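Local coordinates for transferrin (Manduca sexta, PDB 6WB6), which binds a single ferric ion per molecule together with a carbonate anion and transports iron as a secreted insect transferrin, at residues 437-442 with 547-552; 449-454 with 475-480; 468-473 with 500-505; 533-538 with 555-560. All blocks are in the same frame, centred on the assembly; numbering follows the deposited sequence.

Contact 1 (437-442 with 547-552); sequences YAVAVV and ADLSHF
Leu549 O accepts the backbone N of Phe552 at 3.0 Å and lies in the plane of that residue's ring, at its edge. This turn closes the 3-10 segment and carries two apolar side chains, those of Leu549 and Phe552, to the face of strand 437-443 that bears Val439 and Val441. No hydrogen bond joins the two segments; the contact is made by methyl groups and one ring. Val439 and Leu549 meet tip to tip, with Val439 CG2 3.8 Å from Leu549 CD2. The same leucine methyl serves Val441 as well, whose side chain slides past it in the opposite direction with CG2 at 3.6 Å from Leu549 CD2.

The other branch of Val441 points at the aromatic ring. With CG1 anti to the backbone N (chi1 -176°), this methyl stands over one face of Phe552 in a CH-pi contact, 3.8 Å from the ring centroid and 23° off the normal. It is displaced toward the rim, nearest CD2. Each Val441 methyl therefore has its own partner, one aliphatic and one aromatic. Val544, Leu559 and Leu534 add further apolar surface around the site, and the ring of Tyr557 packs edge-to-face with Phe552.

Strands 542-545 and 557-560 both run antiparallel to 437-443, so residues 547-552 belong to a crossover connection between two mutually parallel strands, laid over the central strand of the mixed sheet in the C-terminal transferrin lobe.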
loop_
_atom_site.group_PDB
_atom_site.type_symbol
_atom_site.label_atom_id
_atom_site.label_comp_id
_atom_site.label_asym_id
_atom_site.label_seq_id
_atom_site.Cartn_x
_atom_site.Cartn_y
_atom_site.Cartn_z
ATOM N N TYR A 437 2.400 4.544 -21.494
ATOM C CA TYR A 437 2.119 5.586 -22.469
ATOM C C TYR A 437 2.167 5.024 -23.880
ATOM O O TYR A 437 3.032 4.206 -24.216
ATOM C CB TYR A 437 3.115 6.734 -22.360
ATOM C CG TYR A 437 2.877 7.597 -21.152
ATOM C CD1 TYR A 437 3.032 7.086 -19.873
ATOM C CD2 TYR A 437 2.480 8.907 -21.285
ATOM C CE1 TYR A 437 2.806 7.875 -18.769
ATOM C CE2 TYR A 437 2.255 9.700 -20.192
ATOM C CZ TYR A 437 2.420 9.182 -18.938
ATOM O OH TYR A 437 2.207 9.968 -17.835
ATOM N N ALA A 438 1.237 5.481 -24.701
ATOM C CA ALA A 438 1.370 5.292 -26.134
ATOM C C ALA A 438 2.421 6.260 -26.657
ATOM O O ALA A 438 2.333 7.474 -26.433
ATOM C CB ALA A 438 0.034 5.517 -26.837
ATOM N N VAL A 439 3.432 5.737 -27.337
ATOM C CA VAL A 439 4.520 6.580 -27.807
ATOM C C VAL A 439 4.702 6.365 -29.295
ATOM O O VAL A 439 4.045 5.527 -29.916
ATOM C CB VAL A 439 5.843 6.336 -27.060
ATOM C CG1 VAL A 439 5.598 6.383 -25.570
ATOM C CG2 VAL A 439 6.485 5.016 -27.467
ATOM N N ALA A 440 5.567 7.204 -29.863
ATOM C CA ALA A 440 5.900 7.218 -31.282
ATOM C C ALA A 440 7.403 7.038 -31.390
ATOM O O ALA A 440 8.162 7.957 -31.056
ATOM C CB ALA A 440 5.473 8.521 -31.943
ATOM N N VAL A 441 7.823 5.862 -31.859
ATOM C CA VAL A 441 9.233 5.499 -31.928
ATOM C C VAL A 441 9.740 5.818 -33.328
ATOM O O VAL A 441 9.095 5.452 -34.326
ATOM C CB VAL A 441 9.428 4.009 -31.592
ATOM C CG1 VAL A 441 10.893 3.640 -31.575
ATOM C CG2 VAL A 441 8.762 3.666 -30.259
ATOM N N VAL A 442 10.871 6.527 -33.398
ATOM C CA VAL A 442 11.538 6.877 -34.650
ATOM C C VAL A 442 13.006 6.465 -34.556
ATOM O O VAL A 442 13.557 6.317 -33.469
ATOM C CB VAL A 442 11.427 8.382 -34.980
ATOM C CG1 VAL A 442 10.009 8.717 -35.455
ATOM C CG2 VAL A 442 11.821 9.273 -33.766
ATOM N N ALA A 547 5.384 0.123 -22.830
ATOM C CA ALA A 547 5.686 -1.194 -22.269
ATOM C C ALA A 547 6.482 -2.084 -23.223
ATOM O O ALA A 547 7.121 -3.039 -22.773
ATOM C CB ALA A 547 4.377 -1.886 -21.870
ATOM N N ASP A 548 6.464 -1.801 -24.519
ATOM C CA ASP A 548 7.128 -2.625 -25.520
ATOM C C ASP A 548 8.429 -2.015 -26.013
ATOM O O ASP A 548 8.967 -2.469 -27.031
ATOM C CB ASP A 548 6.209 -2.855 -26.723
ATOM C CG ASP A 548 5.180 -3.957 -26.485
ATOM O OD1 ASP A 548 5.261 -4.668 -25.456
ATOM O OD2 ASP A 548 4.281 -4.108 -27.342
ATOM N N LEU A 549 8.951 -1.004 -25.327
ATOM C CA LEU A 549 10.145 -0.325 -25.827
ATOM C C LEU A 549 11.429 -1.159 -25.694
ATOM O O LEU A 549 12.443 -0.785 -26.297
ATOM C CB LEU A 549 10.305 1.021 -25.113
ATOM C CG LEU A 549 9.216 2.038 -25.473
ATOM C CD1 LEU A 549 9.384 3.329 -24.709
ATOM C CD2 LEU A 549 9.172 2.327 -26.991
ATOM N N SER A 550 11.403 -2.278 -24.951
ATOM C CA SER A 550 12.558 -3.179 -24.871
ATOM C C SER A 550 12.907 -3.786 -26.219
ATOM O O SER A 550 14.050 -4.213 -26.432
ATOM C CB SER A 550 12.283 -4.306 -23.879
ATOM O OG SER A 550 11.200 -5.100 -24.318
ATOM N N HIS A 551 11.940 -3.876 -27.120
ATOM C CA HIS A 551 12.186 -4.353 -28.468
ATOM C C HIS A 551 12.892 -3.325 -29.353
ATOM O O HIS A 551 13.010 -3.580 -30.554
ATOM C CB HIS A 551 10.863 -4.769 -29.133
ATOM C CG HIS A 551 10.126 -5.844 -28.397
ATOM N ND1 HIS A 551 10.130 -7.161 -28.805
ATOM C CD2 HIS A 551 9.365 -5.798 -27.277
ATOM C CE1 HIS A 551 9.397 -7.878 -27.972
ATOM N NE2 HIS A 551 8.920 -7.076 -27.036
ATOM N N PHE A 552 13.334 -2.183 -28.811
ATOM C CA PHE A 552 13.974 -1.131 -29.596
ATOM C C PHE A 552 15.312 -0.769 -28.982
ATOM O O PHE A 552 15.375 -0.404 -27.805
ATOM C CB PHE A 552 13.142 0.153 -29.669
ATOM C CG PHE A 552 11.874 0.012 -30.422
ATOM C CD1 PHE A 552 10.719 -0.359 -29.770
ATOM C CD2 PHE A 552 11.835 0.240 -31.782
ATOM C CE1 PHE A 552 9.524 -0.503 -30.465
ATOM C CE2 PHE A 552 10.659 0.114 -32.482
ATOM C CZ PHE A 552 9.490 -0.256 -31.824
#

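Contact 2 (449-454 with 475-480); sequences NKIDDL and FYLINK
Tyr476 lies alongside Ile451, the two side chains running past each other in opposite directions. Its CG is anti to the backbone N (chi1 -176°), which carries the ring out from the helix so that CE1 comes within 3.7 Å of Ile451 CB, close to the ring plane. Beyond that edge a water bridges the segments: it donates to Tyr476 OH at 2.6 Å and accepts from Ile451 N at 3.2 Å. The hydroxyl is bonded to Leu562 O too, so two partners fix its position.

One residue on, Leu477 packs tightly, its CD2 3.2 Å from Ile451 CG1, closer than is usual for two carbons, and 3.6 Å from Ile451 CD1. Here the end of helix 467-479 packs against the loop between strands 437-443 and 458-461, within the alpha/beta architecture of the C-terminal lobe; Phe495 of helix 488-495 touches both Ile451 and Leu477. Trimming Ile451 to an alanine is likely to open a gap beside Leu477 CD2, which would lose both CG1 and CD1 as partners. Lys480, just past the helix, adds a looser aliphatic touch at the exposed margin, its CD 4.3 Å from Ile451 CG2.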
loop_
_atom_site.group_PDB
_atom_site.type_symbol
_atom_site.label_atom_id
_atom_site.label_comp_id
_atom_site.label_asym_id
_atom_site.label_seq_id
_atom_site.Cartn_x
_atom_site.Cartn_y
_atom_site.Cartn_z
ATOM N N ASN A 449 9.949 15.732 -36.717
ATOM C CA ASN A 449 9.884 16.364 -35.405
ATOM C C ASN A 449 8.479 16.778 -34.994
ATOM O O ASN A 449 8.309 17.319 -33.898
ATOM C CB ASN A 449 10.766 17.616 -35.356
ATOM C CG ASN A 449 12.131 17.371 -35.896
ATOM O OD1 ASN A 449 12.983 16.825 -35.208
ATOM N ND2 ASN A 449 12.354 17.775 -37.141
ATOM N N LYS A 450 7.482 16.565 -35.842
ATOM C CA LYS A 450 6.105 16.950 -35.571
ATOM C C LYS A 450 5.225 16.211 -36.576
ATOM O O LYS A 450 5.718 15.626 -37.547
ATOM C CB LYS A 450 5.935 18.471 -35.641
ATOM C CG LYS A 450 6.312 19.085 -36.969
ATOM C CD LYS A 450 5.889 20.571 -37.053
ATOM C CE LYS A 450 5.915 21.073 -38.488
ATOM N NZ LYS A 450 4.708 21.926 -38.765
ATOM N N ILE A 451 3.912 16.260 -36.353
ATOM C CA ILE A 451 3.047 15.285 -37.011
ATOM C C ILE A 451 2.924 15.558 -38.506
ATOM O O ILE A 451 2.828 14.620 -39.300
ATOM C CB ILE A 451 1.669 15.221 -36.333
ATOM C CG1 ILE A 451 0.859 14.047 -36.907
ATOM C CG2 ILE A 451 0.911 16.558 -36.481
ATOM C CD1 ILE A 451 1.513 12.664 -36.720
ATOM N N ASP A 452 2.907 16.824 -38.926
ATOM C CA ASP A 452 2.765 17.063 -40.360
ATOM C C ASP A 452 3.998 16.599 -41.138
ATOM O O ASP A 452 3.881 16.299 -42.331
ATOM C CB ASP A 452 2.469 18.537 -40.636
ATOM N N ASP A 453 5.168 16.496 -40.488
ATOM C CA ASP A 453 6.351 15.962 -41.159
ATOM C C ASP A 453 6.202 14.496 -41.537
ATOM O O ASP A 453 6.978 13.998 -42.359
ATOM C CB ASP A 453 7.596 16.079 -40.281
ATOM C CG ASP A 453 7.908 17.496 -39.893
ATOM O OD1 ASP A 453 7.491 18.439 -40.606
ATOM O OD2 ASP A 453 8.590 17.654 -38.869
ATOM N N LEU A 454 5.264 13.783 -40.929
ATOM C CA LEU A 454 5.030 12.386 -41.270
ATOM C C LEU A 454 3.924 12.202 -42.295
ATOM O O LEU A 454 3.628 11.059 -42.666
ATOM C CB LEU A 454 4.723 11.591 -40.000
ATOM C CG LEU A 454 6.014 11.374 -39.197
ATOM C CD1 LEU A 454 5.749 11.155 -37.721
ATOM C CD2 LEU A 454 6.758 10.185 -39.784
ATOM N N PHE A 475 -6.724 9.215 -32.585
ATOM C CA PHE A 475 -7.172 10.400 -31.871
ATOM C C PHE A 475 -6.212 11.546 -32.072
ATOM O O PHE A 475 -6.631 12.707 -32.188
ATOM C CB PHE A 475 -7.304 10.174 -30.373
ATOM C CG PHE A 475 -7.499 11.467 -29.617
ATOM C CD1 PHE A 475 -8.769 12.000 -29.466
ATOM C CD2 PHE A 475 -6.424 12.174 -29.113
ATOM C CE1 PHE A 475 -8.966 13.195 -28.815
ATOM C CE2 PHE A 475 -6.612 13.382 -28.459
ATOM C CZ PHE A 475 -7.892 13.892 -28.305
ATOM N N TYR A 476 -4.913 11.259 -32.041
ATOM C CA TYR A 476 -3.958 12.353 -32.133
ATOM C C TYR A 476 -4.119 13.087 -33.447
ATOM O O TYR A 476 -4.134 14.320 -33.479
ATOM C CB TYR A 476 -2.528 11.856 -31.972
ATOM C CG TYR A 476 -1.531 12.993 -31.967
ATOM C CD1 TYR A 476 -1.042 13.519 -33.156
ATOM C CD2 TYR A 476 -1.087 13.551 -30.778
ATOM C CE1 TYR A 476 -0.153 14.555 -33.156
ATOM C CE2 TYR A 476 -0.184 14.589 -30.774
ATOM C CZ TYR A 476 0.275 15.090 -31.961
ATOM O OH TYR A 476 1.190 16.118 -31.932
ATOM N N LEU A 477 -4.292 12.349 -34.540
ATOM C CA LEU A 477 -4.437 13.001 -35.835
ATOM C C LEU A 477 -5.783 13.712 -35.948
ATOM O O LEU A 477 -5.836 14.900 -36.288
ATOM C CB LEU A 477 -4.251 11.970 -36.946
ATOM C CG LEU A 477 -2.783 11.554 -37.118
ATOM C CD1 LEU A 477 -2.695 10.355 -38.036
ATOM C CD2 LEU A 477 -1.964 12.680 -37.664
ATOM N N ILE A 478 -6.880 13.007 -35.652
ATOM C CA ILE A 478 -8.203 13.631 -35.677
ATOM C C ILE A 478 -8.217 14.893 -34.820
ATOM O O ILE A 478 -8.741 15.938 -35.230
ATOM C CB ILE A 478 -9.280 12.624 -35.221
ATOM C CG1 ILE A 478 -9.479 11.530 -36.287
ATOM C CG2 ILE A 478 -10.590 13.328 -34.970
ATOM C CD1 ILE A 478 -10.450 10.461 -35.905
ATOM N N ASN A 479 -7.631 14.824 -33.622
ATOM C CA ASN A 479 -7.671 15.964 -32.704
ATOM C C ASN A 479 -6.983 17.188 -33.302
ATOM O O ASN A 479 -7.479 18.313 -33.178
ATOM C CB ASN A 479 -7.023 15.589 -31.369
ATOM C CG ASN A 479 -6.979 16.753 -30.386
ATOM O OD1 ASN A 479 -5.935 17.361 -30.187
ATOM N ND2 ASN A 479 -8.110 17.051 -29.759
ATOM N N LYS A 480 -5.836 16.995 -33.944
ATOM C CA LYS A 480 -5.143 18.085 -34.610
ATOM C C LYS A 480 -5.694 18.342 -36.007
ATOM O O LYS A 480 -5.081 19.068 -36.794
ATOM C CB LYS A 480 -3.638 17.788 -34.665
ATOM C CG LYS A 480 -2.923 18.044 -33.334
ATOM C CD LYS A 480 -1.491 18.548 -33.515
ATOM C CE LYS A 480 -0.990 19.291 -32.262
ATOM N NZ LYS A 480 0.140 20.247 -32.561
HETATM O O HOH W 1 2.878 17.300 -33.545
#

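Contact 3 (468-473 with 500-505); sequences SGLHAP and SCLPGV
Gly469 brings its backbone carbonyl against Leu502: the oxygen lies 3.5 Å from Leu502 CD1, and the carbonyl carbon 4.0 Å from that same methyl. Gly469 has no side chain, and Leu502 CD1 rests directly on its peptide. The carbonyl oxygen has its polar partner in His461 ND1, while Gly469 N is bonded to Thr466 OG1, so both polar backbone atoms are engaged near the start of the helix. By sequence comparison of the two lobes, Gly469 probably corresponds to Gly123, which lines the carbonate pocket of the N-terminal lobe.

Leu470 follows, in a wider pi-type turn spanning 468-471. Its CG is anti to the backbone N (chi1 -176°), and its CD2 reaches to 3.9 Å from Leu502 CD2, the two side chains crossing at a slant. Leu502 thus forks between its neighbours, CD1 resting on the peptide of Gly469 and CD2 on the methyl of Leu470. Farther along, the helix is kinked at Pro473, whose nitrogen makes no bond to the preceding turn.

Leu502 itself leaves strand 499-501 and starts a type II beta turn closed by Val505 N to Leu502 O at 3.0 Å. The disulfide of Cys501 with Cys524 anchors the residue just before it. Since no hydrogen bond or charge pair crosses between the segments, their direct contact is apolar and rests on the buried fit of Leu502 against Gly469 and Leu470, while the polar backbone atoms of Gly469 are satisfied by His461 and Thr466.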
loop_
_atom_site.group_PDB
_atom_site.type_symbol
_atom_site.label_atom_id
_atom_site.label_comp_id
_atom_site.label_asym_id
_atom_site.label_seq_id
_atom_site.Cartn_x
_atom_site.Cartn_y
_atom_site.Cartn_z
ATOM N N SER A 468 -2.295 1.993 -27.943
ATOM C CA SER A 468 -1.160 2.717 -28.521
ATOM C C SER A 468 -1.078 2.535 -30.034
ATOM O O SER A 468 -0.542 3.402 -30.741
ATOM C CB SER A 468 0.150 2.247 -27.879
ATOM O OG SER A 468 -0.006 1.971 -26.491
ATOM N N GLY A 469 -1.612 1.438 -30.542
ATOM C CA GLY A 469 -1.466 1.123 -31.941
ATOM C C GLY A 469 -2.504 1.827 -32.779
ATOM O O GLY A 469 -2.220 2.306 -33.875
ATOM N N LEU A 470 -3.721 1.916 -32.251
ATOM C CA LEU A 470 -4.856 2.410 -33.026
ATOM C C LEU A 470 -5.422 3.676 -32.403
ATOM O O LEU A 470 -5.339 4.742 -33.013
ATOM C CB LEU A 470 -5.920 1.316 -33.134
ATOM C CG LEU A 470 -7.151 1.610 -33.999
ATOM C CD1 LEU A 470 -8.195 2.360 -33.200
ATOM C CD2 LEU A 470 -6.769 2.370 -35.265
ATOM N N HIS A 471 -5.977 3.591 -31.193
ATOM C CA HIS A 471 -6.652 4.723 -30.574
ATOM C C HIS A 471 -5.779 5.968 -30.589
ATOM O O HIS A 471 -6.160 7.003 -31.142
ATOM C CB HIS A 471 -7.042 4.372 -29.138
ATOM C CG HIS A 471 -8.166 3.397 -29.032
ATOM N ND1 HIS A 471 -9.312 3.663 -28.314
ATOM C CD2 HIS A 471 -8.317 2.150 -29.536
ATOM C CE1 HIS A 471 -10.123 2.624 -28.383
ATOM N NE2 HIS A 471 -9.544 1.693 -29.119
ATOM N N ALA A 472 -4.594 5.883 -29.976
ATOM C CA ALA A 472 -3.833 7.100 -29.722
ATOM C C ALA A 472 -3.413 7.798 -31.005
ATOM O O ALA A 472 -3.594 9.025 -31.095
ATOM C CB ALA A 472 -2.636 6.772 -28.821
ATOM N N PRO A 473 -2.844 7.115 -32.010
ATOM C CA PRO A 473 -2.545 7.810 -33.280
ATOM C C PRO A 473 -3.789 8.311 -34.002
ATOM O O PRO A 473 -3.766 9.392 -34.605
ATOM C CB PRO A 473 -1.813 6.742 -34.103
ATOM C CG PRO A 473 -1.422 5.656 -33.107
ATOM C CD PRO A 473 -2.435 5.698 -32.044
ATOM N N SER A 500 1.059 1.346 -44.345
ATOM C CA SER A 500 1.140 1.124 -42.910
ATOM C C SER A 500 0.970 -0.357 -42.589
ATOM O O SER A 500 0.390 -1.130 -43.357
ATOM C CB SER A 500 0.076 1.940 -42.170
ATOM O OG SER A 500 0.262 3.328 -42.376
ATOM N N CYS A 501 1.468 -0.731 -41.421
ATOM C CA CYS A 501 1.232 -2.051 -40.850
ATOM C C CYS A 501 0.490 -1.850 -39.543
ATOM O O CYS A 501 1.088 -1.439 -38.541
ATOM C CB CYS A 501 2.519 -2.829 -40.606
ATOM S SG CYS A 501 2.086 -4.481 -39.942
ATOM N N LEU A 502 -0.810 -2.146 -39.561
ATOM C CA LEU A 502 -1.681 -2.059 -38.395
ATOM C C LEU A 502 -2.347 -3.427 -38.267
ATOM O O LEU A 502 -3.468 -3.646 -38.761
ATOM C CB LEU A 502 -2.673 -0.911 -38.554
ATOM C CG LEU A 502 -3.707 -0.646 -37.451
ATOM C CD1 LEU A 502 -3.089 -0.256 -36.116
ATOM C CD2 LEU A 502 -4.658 0.445 -37.920
ATOM N N PRO A 503 -1.680 -4.376 -37.620
ATOM C CA PRO A 503 -2.163 -5.764 -37.617
ATOM C C PRO A 503 -3.621 -5.888 -37.201
ATOM O O PRO A 503 -4.049 -5.349 -36.179
ATOM C CB PRO A 503 -1.237 -6.462 -36.612
ATOM C CG PRO A 503 0.013 -5.642 -36.604
ATOM C CD PRO A 503 -0.377 -4.224 -36.939
ATOM N N GLY A 504 -4.386 -6.624 -37.997
ATOM C CA GLY A 504 -5.772 -6.862 -37.678
ATOM C C GLY A 504 -6.736 -5.833 -38.210
ATOM O O GLY A 504 -7.948 -5.986 -38.012
ATOM N N VAL A 505 -6.254 -4.797 -38.898
ATOM C CA VAL A 505 -7.157 -3.787 -39.426
ATOM C C VAL A 505 -8.150 -4.401 -40.408
ATOM O O VAL A 505 -9.174 -3.781 -40.712
ATOM C CB VAL A 505 -6.347 -2.634 -40.068
ATOM C CG1 VAL A 505 -5.443 -3.165 -41.159
ATOM C CG2 VAL A 505 -7.288 -1.517 -40.605
#

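Contact 4 (533-538 with 555-560); sequences CLEEDR and NQYELL
Leu534 and Tyr557 form the close-packed, buried half of this contact. The leucine CD2 sits 3.4 Å from Tyr557 CE1 and 3.6 Å from Tyr557 CD1, approaching the ring obliquely as the two side chains slide past each other in opposite directions. Tyr557 has its CG anti to the carbonyl carbon (chi1 -66°), which turns the ring from the strand toward the last turn of helix 530-535; the ring also meets that of Phe552 edge-to-face.

The outer half opens to solvent at Glu535, which touches the phenol oxygen with its backbone and the base of its side chain, and no hydrogen bond joins the segments. Tyr557 OH lies 3.3 Å from Glu535 CA and 3.5 Å from Glu535 CB. Beyond CG the glutamate chain is extended, its carboxylate plane 77° from the ring, and it forms a long and weak ion pair with Lys532. With an alanine in place of Tyr557, Leu534 CD2 would probably face a gap and the Phe552 ring would lose its edge-to-face partner.

Past the helix end, Arg538 NE bonds Glu536 OE1 at 2.7 Å in a salt bridge local to the turn. Helix 530-535 is tied to Cys460 of strand 458-461 by the disulfide of Cys533. Through Leu534, which touches both Val441 and Tyr557, the helix end packs on the mixed sheet where strands 437-443 and 557-560 lie side by side, antiparallel.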
loop_
_atom_site.group_PDB
_atom_site.type_symbol
_atom_site.label_atom_id
_atom_site.label_comp_id
_atom_site.label_asym_id
_atom_site.label_seq_id
_atom_site.Cartn_x
_atom_site.Cartn_y
_atom_site.Cartn_z
ATOM N N CYS A 533 9.136 -3.770 -38.346
ATOM C CA CYS A 533 8.643 -2.879 -39.382
ATOM C C CYS A 533 9.422 -1.567 -39.375
ATOM O O CYS A 533 9.775 -1.041 -40.437
ATOM C CB CYS A 533 7.137 -2.688 -39.166
ATOM S SG CYS A 533 6.287 -1.474 -40.171
ATOM N N LEU A 534 9.761 -1.056 -38.189
ATOM C CA LEU A 534 10.569 0.160 -38.130
ATOM C C LEU A 534 11.993 -0.113 -38.591
ATOM O O LEU A 534 12.509 0.577 -39.476
ATOM C CB LEU A 534 10.575 0.748 -36.716
ATOM C CG LEU A 534 10.928 2.245 -36.658
ATOM C CD1 LEU A 534 9.879 3.117 -37.404
ATOM C CD2 LEU A 534 11.058 2.719 -35.232
ATOM N N GLU A 535 12.646 -1.111 -37.985
ATOM C CA GLU A 535 13.984 -1.542 -38.375
ATOM C C GLU A 535 14.157 -1.665 -39.889
ATOM O O GLU A 535 15.177 -1.209 -40.418
ATOM C CB GLU A 535 14.324 -2.881 -37.701
ATOM C CG GLU A 535 15.660 -3.470 -38.141
ATOM C CD GLU A 535 15.997 -4.793 -37.447
ATOM O OE1 GLU A 535 17.115 -5.298 -37.649
ATOM O OE2 GLU A 535 15.150 -5.323 -36.703
ATOM N N GLU A 536 13.184 -2.269 -40.596
ATOM C CA GLU A 536 13.278 -2.511 -42.043
ATOM C C GLU A 536 12.768 -1.344 -42.897
ATOM O O GLU A 536 12.515 -1.529 -44.097
ATOM C CB GLU A 536 12.509 -3.783 -42.427
ATOM C CG GLU A 536 13.133 -5.087 -41.903
ATOM C CD GLU A 536 12.312 -6.318 -42.257
ATOM O OE1 GLU A 536 11.239 -6.165 -42.873
ATOM O OE2 GLU A 536 12.753 -7.443 -41.939
ATOM N N ASP A 537 12.591 -0.168 -42.300
ATOM C CA ASP A 537 12.141 1.047 -42.986
ATOM C C ASP A 537 10.842 0.823 -43.765
ATOM O O ASP A 537 10.536 1.549 -44.722
ATOM C CB ASP A 537 13.243 1.592 -43.893
ATOM C CG ASP A 537 14.469 2.033 -43.104
ATOM O OD1 ASP A 537 14.365 2.159 -41.869
ATOM O OD2 ASP A 537 15.529 2.257 -43.710
ATOM N N ARG A 538 10.059 -0.173 -43.362
ATOM C CA ARG A 538 8.711 -0.311 -43.894
ATOM C C ARG A 538 7.767 0.701 -43.276
ATOM O O ARG A 538 6.658 0.897 -43.788
ATOM C CB ARG A 538 8.180 -1.727 -43.649
ATOM C CG ARG A 538 9.008 -2.810 -44.317
ATOM C CD ARG A 538 8.344 -4.176 -44.187
ATOM N NE ARG A 538 8.883 -4.929 -43.059
ATOM C CZ ARG A 538 8.182 -5.407 -42.033
ATOM N NH1 ARG A 538 6.869 -5.242 -41.948
ATOM N NH2 ARG A 538 8.812 -6.084 -41.082
ATOM N N ASN A 555 20.288 2.895 -28.415
ATOM C CA ASN A 555 21.284 3.667 -29.142
ATOM C C ASN A 555 20.830 4.051 -30.545
ATOM O O ASN A 555 21.380 4.997 -31.112
ATOM C CB ASN A 555 22.603 2.888 -29.225
ATOM C CG ASN A 555 23.153 2.544 -27.868
ATOM O OD1 ASN A 555 23.013 3.310 -26.912
ATOM N ND2 ASN A 555 23.757 1.375 -27.763
ATOM N N GLN A 556 19.837 3.365 -31.117
ATOM C CA GLN A 556 19.422 3.639 -32.494
ATOM C C GLN A 556 18.063 4.319 -32.614
ATOM O O GLN A 556 17.779 4.903 -33.663
ATOM C CB GLN A 556 19.384 2.337 -33.313
ATOM C CG GLN A 556 20.656 1.527 -33.233
ATOM C CD GLN A 556 20.491 0.138 -33.828
ATOM O OE1 GLN A 556 19.805 -0.040 -34.825
ATOM N NE2 GLN A 556 21.113 -0.855 -33.202
ATOM N N TYR A 557 17.237 4.275 -31.574
ATOM C CA TYR A 557 15.856 4.720 -31.638
ATOM C C TYR A 557 15.583 5.799 -30.604
ATOM O O TYR A 557 16.252 5.887 -29.566
ATOM C CB TYR A 557 14.907 3.562 -31.417
ATOM C CG TYR A 557 15.003 2.574 -32.526
ATOM C CD1 TYR A 557 14.264 2.741 -33.686
ATOM C CD2 TYR A 557 15.847 1.477 -32.433
ATOM C CE1 TYR A 557 14.346 1.837 -34.721
ATOM C CE2 TYR A 557 15.934 0.553 -33.470
ATOM C CZ TYR A 557 15.180 0.744 -34.614
ATOM O OH TYR A 557 15.250 -0.148 -35.665
ATOM N N GLU A 558 14.595 6.631 -30.922
ATOM C CA GLU A 558 14.201 7.754 -30.093
ATOM C C GLU A 558 12.687 7.798 -30.042
ATOM O O GLU A 558 11.999 7.152 -30.836
ATOM C CB GLU A 558 14.718 9.077 -30.662
ATOM C CG GLU A 558 15.981 9.605 -30.074
ATOM C CD GLU A 558 16.523 10.719 -30.942
ATOM O OE1 GLU A 558 15.944 10.926 -32.036
ATOM O OE2 GLU A 558 17.512 11.368 -30.550
ATOM N N LEU A 559 12.169 8.620 -29.138
ATOM C CA LEU A 559 10.745 8.916 -29.096
ATOM C C LEU A 559 10.490 10.260 -29.752
ATOM O O LEU A 559 11.262 11.201 -29.571
ATOM C CB LEU A 559 10.237 8.921 -27.661
ATOM C CG LEU A 559 10.535 7.592 -26.967
ATOM C CD1 LEU A 559 10.054 7.610 -25.514
ATOM C CD2 LEU A 559 9.904 6.425 -27.765
ATOM N N LEU A 560 9.438 10.314 -30.555
ATOM C CA LEU A 560 8.941 11.549 -31.153
ATOM C C LEU A 560 7.900 12.129 -30.210
ATOM O O LEU A 560 6.836 11.530 -30.022
ATOM C CB LEU A 560 8.331 11.258 -32.524
ATOM C CG LEU A 560 7.668 12.402 -33.278
ATOM C CD1 LEU A 560 8.720 13.442 -33.583
ATOM C CD2 LEU A 560 6.994 11.897 -34.545
#

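Strand 437-443 joins much of the group. Its face bearing Val439 and Val441 carries contact 1, while Ala438 on the other face packs on Ser468 and Ala472 of contact 3, the centres being about 13 Å apart. Contact 4 lies closer, about 10 Å from contact 1 between centres, and the two are linked through the sheet, with Ala440 O 2.7 Å from Leu560 N. Contacts 2 and 3 use successive parts of helix 467-479, and Leu454 CD1 of contact 2 reaches Leu560 CD2 of contact 4 at 3.5 Å. All four belong to the C-terminal lobe, whereas the ferric ion is bound by Tyr90 and Tyr204 of the N-terminal lobe.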